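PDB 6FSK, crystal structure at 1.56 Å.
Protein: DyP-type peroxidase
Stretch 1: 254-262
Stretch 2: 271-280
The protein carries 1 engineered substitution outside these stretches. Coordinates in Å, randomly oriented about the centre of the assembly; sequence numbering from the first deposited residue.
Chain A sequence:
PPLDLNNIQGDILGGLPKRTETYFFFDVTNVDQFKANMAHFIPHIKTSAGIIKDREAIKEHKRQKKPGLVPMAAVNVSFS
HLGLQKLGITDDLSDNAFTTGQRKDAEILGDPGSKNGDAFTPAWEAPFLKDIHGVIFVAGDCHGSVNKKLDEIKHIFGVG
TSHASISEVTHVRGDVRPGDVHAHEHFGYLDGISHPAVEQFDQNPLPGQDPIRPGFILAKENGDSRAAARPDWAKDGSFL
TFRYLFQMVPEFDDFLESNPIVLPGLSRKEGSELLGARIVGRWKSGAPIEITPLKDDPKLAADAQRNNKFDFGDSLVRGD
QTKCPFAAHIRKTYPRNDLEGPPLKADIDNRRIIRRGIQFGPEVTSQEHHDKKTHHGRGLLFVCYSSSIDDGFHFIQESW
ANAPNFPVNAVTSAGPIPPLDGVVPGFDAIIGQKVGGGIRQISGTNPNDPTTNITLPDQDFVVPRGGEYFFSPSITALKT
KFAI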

# COMPACT_ATOMS: atom_id res chain seq x y z
N ASP A 254 11.77 20.97 1.06
CA ASP A 254 13.03 21.68 0.59
C ASP A 254 13.31 21.43 -0.91
O ASP A 254 13.50 22.39 -1.73
CB ASP A 254 14.15 21.30 1.52
CG ASP A 254 15.47 21.92 1.21
OD1 ASP A 254 15.55 22.94 0.46
OD2 ASP A 254 16.49 21.44 1.74
N PHE A 255 13.25 20.15 -1.31
CA PHE A 255 13.30 19.80 -2.71
C PHE A 255 12.36 20.60 -3.57
O PHE A 255 12.74 21.18 -4.58
CB PHE A 255 13.06 18.30 -2.85
CG PHE A 255 12.99 17.86 -4.27
CD1 PHE A 255 14.15 17.88 -5.03
CD2 PHE A 255 11.78 17.53 -4.84
CE1 PHE A 255 14.10 17.48 -6.37
CE2 PHE A 255 11.74 17.13 -6.22
CZ PHE A 255 12.89 17.11 -6.92
N LEU A 256 11.09 20.60 -3.22
CA LEU A 256 10.07 21.32 -4.01
C LEU A 256 10.39 22.81 -4.04
O LEU A 256 10.38 23.42 -5.11
CB LEU A 256 8.64 21.08 -3.50
CG LEU A 256 8.14 19.66 -3.52
CD1 LEU A 256 6.69 19.71 -3.02
CD2 LEU A 256 8.21 19.02 -4.86
N GLU A 257 10.69 23.40 -2.88
CA GLU A 257 11.03 24.80 -2.81
C GLU A 257 12.22 25.16 -3.65
O GLU A 257 12.30 26.32 -4.14
CB GLU A 257 11.38 25.13 -1.36
CG GLU A 257 10.27 25.30 -0.42
CD GLU A 257 10.77 25.48 1.04
OE1 GLU A 257 12.00 25.60 1.38
OE2 GLU A 257 9.83 25.53 1.83
N SER A 258 13.13 24.23 -3.81
CA SER A 258 14.43 24.48 -4.50
C SER A 258 14.30 24.26 -6.00
O SER A 258 15.19 24.60 -6.76
CB SER A 258 15.50 23.61 -3.90
OG SER A 258 15.72 23.91 -2.55
N ASN A 259 13.18 23.70 -6.45
CA ASN A 259 12.98 23.34 -7.88
C ASN A 259 11.62 23.82 -8.41
O ASN A 259 10.88 23.08 -9.05
CB ASN A 259 13.05 21.82 -8.06
CG ASN A 259 14.43 21.31 -7.89
OD1 ASN A 259 15.21 21.30 -8.86
ND2 ASN A 259 14.79 20.94 -6.67
N PRO A 260 11.20 25.06 -8.14
CA PRO A 260 9.89 25.49 -8.63
C PRO A 260 9.82 25.38 -10.14
O PRO A 260 10.82 25.72 -10.86
CB PRO A 260 9.79 26.96 -8.23
CG PRO A 260 11.22 27.40 -8.13
CD PRO A 260 11.96 26.17 -7.54
N ILE A 261 8.68 24.96 -10.65
CA ILE A 261 8.50 24.90 -12.12
C ILE A 261 8.44 26.33 -12.61
O ILE A 261 7.63 27.09 -12.10
CB ILE A 261 7.27 24.10 -12.51
CG1 ILE A 261 7.59 22.62 -12.25
CG2 ILE A 261 6.91 24.34 -14.00
CD1 ILE A 261 6.36 21.85 -12.14
N VAL A 262 9.28 26.66 -13.58
CA VAL A 262 9.35 27.99 -14.15
C VAL A 262 8.42 27.95 -15.34
O VAL A 262 8.60 27.14 -16.32
CB VAL A 262 10.80 28.36 -14.49
CG1 VAL A 262 10.80 29.70 -15.22
CG2 VAL A 262 11.62 28.41 -13.20
N GLY A 271 5.02 27.49 -8.39
CA GLY A 271 5.76 26.50 -9.17
C GLY A 271 6.19 25.31 -8.35
O GLY A 271 6.31 24.22 -8.90
N SER A 272 6.46 25.54 -7.07
CA SER A 272 6.89 24.46 -6.19
C SER A 272 5.68 23.59 -5.90
O SER A 272 5.76 22.33 -5.86
CB SER A 272 7.52 25.04 -4.93
OG SER A 272 8.78 25.61 -5.23
N GLU A 273 4.53 24.22 -5.70
CA GLU A 273 3.29 23.48 -5.43
C GLU A 273 2.91 22.59 -6.61
O GLU A 273 2.56 21.41 -6.48
CB GLU A 273 2.14 24.46 -5.15
CG GLU A 273 0.77 23.88 -4.82
CD GLU A 273 -0.36 24.98 -4.83
OE1 GLU A 273 -0.12 26.18 -5.32
OE2 GLU A 273 -1.46 24.72 -4.27
N LEU A 274 3.08 23.14 -7.81
CA LEU A 274 2.76 22.43 -9.08
C LEU A 274 3.74 21.28 -9.21
O LEU A 274 3.35 20.22 -9.65
CB LEU A 274 2.90 23.37 -10.25
CG LEU A 274 2.70 22.75 -11.64
CD1 LEU A 274 1.33 22.19 -11.78
CD2 LEU A 274 2.99 23.74 -12.76
N LEU A 275 5.01 21.46 -8.87
CA LEU A 275 5.94 20.34 -8.97
C LEU A 275 5.51 19.17 -8.13
O LEU A 275 5.58 18.01 -8.59
CB LEU A 275 7.41 20.72 -8.64
CG LEU A 275 8.42 19.57 -8.61
CD1 LEU A 275 8.52 18.98 -9.99
CD2 LEU A 275 9.79 20.09 -8.14
N GLY A 276 5.14 19.46 -6.88
CA GLY A 276 4.66 18.38 -5.98
C GLY A 276 3.50 17.62 -6.58
O GLY A 276 3.49 16.38 -6.60
N ALA A 277 2.56 18.38 -7.09
CA ALA A 277 1.35 17.80 -7.70
C ALA A 277 1.68 16.93 -8.88
O ALA A 277 1.10 15.87 -9.10
CB ALA A 277 0.36 18.90 -8.09
N ARG A 278 2.67 17.38 -9.65
CA ARG A 278 3.10 16.66 -10.88
C ARG A 278 3.92 15.41 -10.55
O ARG A 278 3.81 14.41 -11.28
CB ARG A 278 3.75 17.62 -11.86
CG ARG A 278 2.79 18.61 -12.45
CD ARG A 278 3.40 19.54 -13.43
NE ARG A 278 4.05 18.86 -14.60
CZ ARG A 278 3.44 18.58 -15.78
NH1 ARG A 278 2.10 18.77 -15.93
NH2 ARG A 278 4.12 18.10 -16.81
N ILE A 279 4.62 15.40 -9.43
CA ILE A 279 5.35 14.23 -9.00
C ILE A 279 4.35 13.16 -8.48
O ILE A 279 4.58 11.98 -8.64
CB ILE A 279 6.36 14.60 -7.88
CG1 ILE A 279 7.58 15.19 -8.63
CG2 ILE A 279 6.66 13.40 -6.98
CD1 ILE A 279 8.54 15.82 -7.67
N VAL A 280 3.27 13.59 -7.83
CA VAL A 280 2.31 12.63 -7.27
C VAL A 280 1.29 12.20 -8.30
O VAL A 280 0.92 11.03 -8.41
CB VAL A 280 1.62 13.25 -6.05
CG1 VAL A 280 0.51 12.32 -5.55
CG2 VAL A 280 2.65 13.48 -4.97
O HOH W 1 10.01 27.88 -4.39

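The end of one helix, from Asp 254 on, and the loop that follows it pack against helix 271-280. The helix axes come within 8.3 Å and their directions differ by 123°. The nearest CA atoms across the stretches are those of Pro 260 and Ser 272, 4.0 Å apart. Next to this point, Ile 261 N donates a nearly straight hydrogen bond to Gly 271 O, at 3.0 Å. Gly 271 has no side chain, and the loop uses that space: an ideal CB there would lie 2.4 Å from Ile 261 O, a clash.

In the m rotamer, Ser 272 OG lies 2.7 Å from Leu 256 O and donates to it; it also accepts from a water that donates to Glu 257 O.

Leu 256 (m, t) extends into a hole formed by Ser 272, Leu 275, Gly 276 and Ile 279. Its CD2 lies 3.7 Å from Gly 276 N, close to the bare backbone. Leu 275 (t, p) places CD2 3.8 Å from Leu 256 CD2 and 4.0 Å from Phe 255 CE2. Ile 279 CD1 meets the Phe 255 ring at its edge, 3.7 Å from CE2.

Ile 261 (m, t) points toward the helix; its CD1 reaches Leu 274 CG and Leu 275 CB, both at 3.8 Å. Asn 259, in the m rotamer, instead turns its amide back, and ND2 donates to Phe 255 O at 2.9 Å.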